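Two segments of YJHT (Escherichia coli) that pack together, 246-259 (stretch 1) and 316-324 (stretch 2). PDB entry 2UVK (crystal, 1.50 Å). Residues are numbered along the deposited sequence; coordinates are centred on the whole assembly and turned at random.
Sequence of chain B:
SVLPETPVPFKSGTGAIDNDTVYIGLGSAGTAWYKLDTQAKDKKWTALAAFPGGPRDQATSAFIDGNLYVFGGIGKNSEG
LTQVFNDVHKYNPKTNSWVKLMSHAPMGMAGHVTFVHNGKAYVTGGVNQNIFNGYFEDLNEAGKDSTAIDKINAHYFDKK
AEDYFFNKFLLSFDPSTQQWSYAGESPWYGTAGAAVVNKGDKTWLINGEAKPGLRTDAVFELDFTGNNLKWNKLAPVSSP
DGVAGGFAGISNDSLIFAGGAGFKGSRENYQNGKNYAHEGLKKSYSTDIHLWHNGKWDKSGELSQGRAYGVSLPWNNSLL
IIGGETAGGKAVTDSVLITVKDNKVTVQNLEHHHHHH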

# COMPACT_ATOMS: atom_id res chain seq x y z
N GLY B 246 -9.46 21.37 -5.35
CA GLY B 246 -10.68 22.16 -5.35
C GLY B 246 -11.43 22.14 -4.02
O GLY B 246 -11.14 21.34 -3.13
N PHE B 247 -12.42 23.04 -3.92
CA PHE B 247 -13.27 23.20 -2.74
C PHE B 247 -14.66 22.65 -3.01
O PHE B 247 -15.17 22.74 -4.13
CB PHE B 247 -13.39 24.68 -2.40
CG PHE B 247 -12.07 25.34 -2.10
CD1 PHE B 247 -11.60 25.43 -0.80
CD2 PHE B 247 -11.32 25.89 -3.13
CE1 PHE B 247 -10.40 26.03 -0.54
CE2 PHE B 247 -10.10 26.47 -2.85
CZ PHE B 247 -9.67 26.56 -1.56
N ALA B 248 -15.30 22.12 -1.97
CA ALA B 248 -16.63 21.52 -2.21
C ALA B 248 -17.48 21.43 -0.97
O ALA B 248 -16.98 21.32 0.14
CB ALA B 248 -16.47 20.15 -2.84
N GLY B 249 -18.79 21.58 -1.18
CA GLY B 249 -19.73 21.47 -0.10
C GLY B 249 -21.12 21.30 -0.67
O GLY B 249 -21.31 21.15 -1.87
N ILE B 250 -22.09 21.29 0.21
CA ILE B 250 -23.45 21.05 -0.24
C ILE B 250 -24.23 22.24 0.25
O ILE B 250 -23.98 22.75 1.34
CB ILE B 250 -23.97 19.67 0.25
CG1 ILE B 250 -25.32 19.34 -0.39
CG2 ILE B 250 -24.01 19.61 1.78
CD1 ILE B 250 -25.53 17.84 -0.59
N SER B 251 -25.14 22.72 -0.59
CA SER B 251 -25.97 23.87 -0.26
C SER B 251 -27.38 23.51 -0.64
O SER B 251 -27.72 23.44 -1.83
CB SER B 251 -25.50 25.11 -1.00
OG SER B 251 -26.10 26.28 -0.49
N ASN B 252 -28.20 23.24 0.37
CA ASN B 252 -29.51 22.65 0.17
C ASN B 252 -29.27 21.17 -0.15
O ASN B 252 -28.80 20.43 0.73
CB ASN B 252 -30.27 23.38 -0.94
N ASP B 253 -29.57 20.76 -1.38
CA ASP B 253 -29.29 19.39 -1.85
C ASP B 253 -28.45 19.41 -3.15
O ASP B 253 -28.36 18.42 -3.87
N SER B 254 -27.81 20.55 -3.40
CA SER B 254 -27.01 20.77 -4.60
C SER B 254 -25.54 20.88 -4.24
O SER B 254 -25.20 21.64 -3.36
CB SER B 254 -27.46 22.06 -5.25
OG SER B 254 -28.89 22.05 -5.36
N LEU B 255 -24.68 20.14 -4.92
CA LEU B 255 -23.24 20.21 -4.57
C LEU B 255 -22.62 21.50 -5.13
O LEU B 255 -22.92 21.90 -6.25
CB LEU B 255 -22.44 19.02 -5.11
CG LEU B 255 -22.88 17.58 -4.91
CD1 LEU B 255 -21.92 16.69 -5.68
CD2 LEU B 255 -22.93 17.18 -3.45
N ILE B 256 -21.74 22.13 -4.35
CA ILE B 256 -20.94 23.27 -4.79
C ILE B 256 -19.49 22.78 -4.98
O ILE B 256 -18.94 22.18 -4.06
CB ILE B 256 -20.91 24.40 -3.76
CG1 ILE B 256 -22.32 24.89 -3.47
CG2 ILE B 256 -20.05 25.56 -4.28
CD1 ILE B 256 -22.41 25.68 -2.19
N PHE B 257 -18.93 22.98 -6.17
CA PHE B 257 -17.49 22.68 -6.45
C PHE B 257 -16.85 23.92 -7.03
O PHE B 257 -17.28 24.43 -8.06
CB PHE B 257 -17.34 21.53 -7.44
CG PHE B 257 -15.88 21.11 -7.72
CD1 PHE B 257 -15.06 20.71 -6.69
CD2 PHE B 257 -15.38 21.05 -9.03
CE1 PHE B 257 -13.74 20.30 -6.94
CE2 PHE B 257 -14.07 20.66 -9.28
CZ PHE B 257 -13.24 20.30 -8.21
N ALA B 258 -15.80 24.40 -6.36
CA ALA B 258 -15.17 25.67 -6.71
C ALA B 258 -13.65 25.56 -6.72
O ALA B 258 -13.07 24.85 -5.94
CB ALA B 258 -15.60 26.77 -5.77
N GLY B 259 -13.04 26.29 -7.64
CA GLY B 259 -11.59 26.42 -7.67
C GLY B 259 -10.85 25.14 -8.00
O GLY B 259 -11.37 24.25 -8.68
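Stretch 2 (316-324) NNSLLIIGG

Stretch 1 is a hairpin: strands 247-251 and 254-258 joined by a type II' turn from Ser251 to Ser254 and laced by backbone bonds such as Gly249 N to Ile256 O (2.9 Å). Stretch 2 opens as a loop and becomes a strand at Ser318, running roughly antiparallel to strand 247-251, with 154° between their directions and a closest axis approach of 5.5 Å. No backbone-to-backbone hydrogen bond links the two; the contact rests on side chains and on polar bonds at the turn.

Asn316, its phi and psi both near +50°, stays out of reach. Asn317 keeps a similar left-handed backbone (56/33) and supplies the polar clamp. Its chi1 is t, and although its CA-to-CB bond points sideways, the amide end comes nearer, so that Asn317 OD1 accepts from Asn252 N at 2.6 Å. Its carbonyl serves too: Ser251 OG donates to Asn317 O at 2.7 Å. One residue thus grips the hairpin where the turn begins.

Ser318 begins the extended run and its CA-to-CB bond points away from the hairpin, its CA 4.9 Å from that of Ser251. Leu319 points toward the hairpin and gives up the most surface to it, 102 Å². Its CD2 lies 3.6 Å from Ile256 CG2, while CD1 comes within 3.2 Å of Ala248 O and 3.8 Å of Gly249 N. Glycine at 249 makes this fit possible, since an ideal CB there would sit 2.9 Å from Leu319 CD1.

Leu320 makes no contact, as strand alternation predicts, and Ile321 returns toward the hairpin. Ile321 CG2 lies over one face of the Phe247 ring, 3.7 Å from its centroid, a CH-pi contact, and Ile321 CD1 reaches Ala258 CB at 4.4 Å. Ile322 points away. At Gly323 phi is positive, and its O lies 4.1 Å from Phe247 CZ. Gly324 follows, where an ideal CB at Gly324 would be tight against Phe247 CZ at 3.5 Å.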

# COMPACT_ATOMS: atom_id res chain seq x y z
N ASN B 316 -23.95 26.93 7.79
CA ASN B 316 -25.22 27.62 7.45
C ASN B 316 -25.73 27.24 6.06
O ASN B 316 -26.07 28.11 5.26
CB ASN B 316 -25.03 29.14 7.51
CG ASN B 316 -24.77 29.66 8.91
OD1 ASN B 316 -24.99 28.97 9.91
ND2 ASN B 316 -24.31 30.92 8.99
N ASN B 317 -25.75 25.95 5.76
CA ASN B 317 -26.22 25.48 4.46
C ASN B 317 -25.47 26.10 3.27
O ASN B 317 -26.01 26.27 2.19
CB ASN B 317 -27.74 25.74 4.33
CG ASN B 317 -28.40 24.89 3.26
OD1 ASN B 317 -27.94 23.79 2.92
ND2 ASN B 317 -29.53 25.39 2.73
N SER B 318 -24.18 26.38 3.49
CA SER B 318 -23.33 27.01 2.50
C SER B 318 -21.98 26.31 2.53
O SER B 318 -21.70 25.52 3.42
CB SER B 318 -23.12 28.48 2.84
OG SER B 318 -24.35 29.19 2.79
N LEU B 319 -21.16 26.62 1.53
CA LEU B 319 -19.76 26.18 1.51
C LEU B 319 -18.87 27.31 2.03
O LEU B 319 -18.83 28.39 1.45
CB LEU B 319 -19.36 25.80 0.10
CG LEU B 319 -17.86 25.58 -0.13
CD1 LEU B 319 -17.38 24.47 0.78
CD2 LEU B 319 -17.65 25.24 -1.59
N LEU B 320 -18.18 27.05 3.14
CA LEU B 320 -17.24 27.98 3.73
C LEU B 320 -15.84 27.57 3.25
O LEU B 320 -15.43 26.44 3.48
CB LEU B 320 -17.33 27.87 5.26
CG LEU B 320 -16.32 28.64 6.11
CD1 LEU B 320 -16.28 30.11 5.73
CD2 LEU B 320 -16.57 28.43 7.60
N ILE B 321 -15.14 28.49 2.59
CA ILE B 321 -13.77 28.25 2.10
C ILE B 321 -12.83 29.10 2.92
O ILE B 321 -13.04 30.30 3.05
CB ILE B 321 -13.65 28.65 0.61
CG1 ILE B 321 -14.46 27.70 -0.27
CG2 ILE B 321 -12.15 28.78 0.18
CD1 ILE B 321 -14.59 28.17 -1.69
N ILE B 322 -11.78 28.50 3.46
CA ILE B 322 -10.87 29.22 4.33
C ILE B 322 -9.44 29.02 3.79
O ILE B 322 -8.98 27.90 3.65
CB ILE B 322 -10.92 28.73 5.79
CG1 ILE B 322 -12.36 28.73 6.33
CG2 ILE B 322 -10.02 29.61 6.66
CD1 ILE B 322 -12.48 28.20 7.76
N GLY B 323 -8.79 30.13 3.50
CA GLY B 323 -7.40 30.11 3.01
C GLY B 323 -7.26 29.52 1.62
O GLY B 323 -8.17 29.56 0.80
N GLY B 324 -6.10 28.95 1.38
CA GLY B 324 -5.76 28.43 0.08
C GLY B 324 -4.53 29.08 -0.52
O GLY B 324 -3.86 29.87 0.14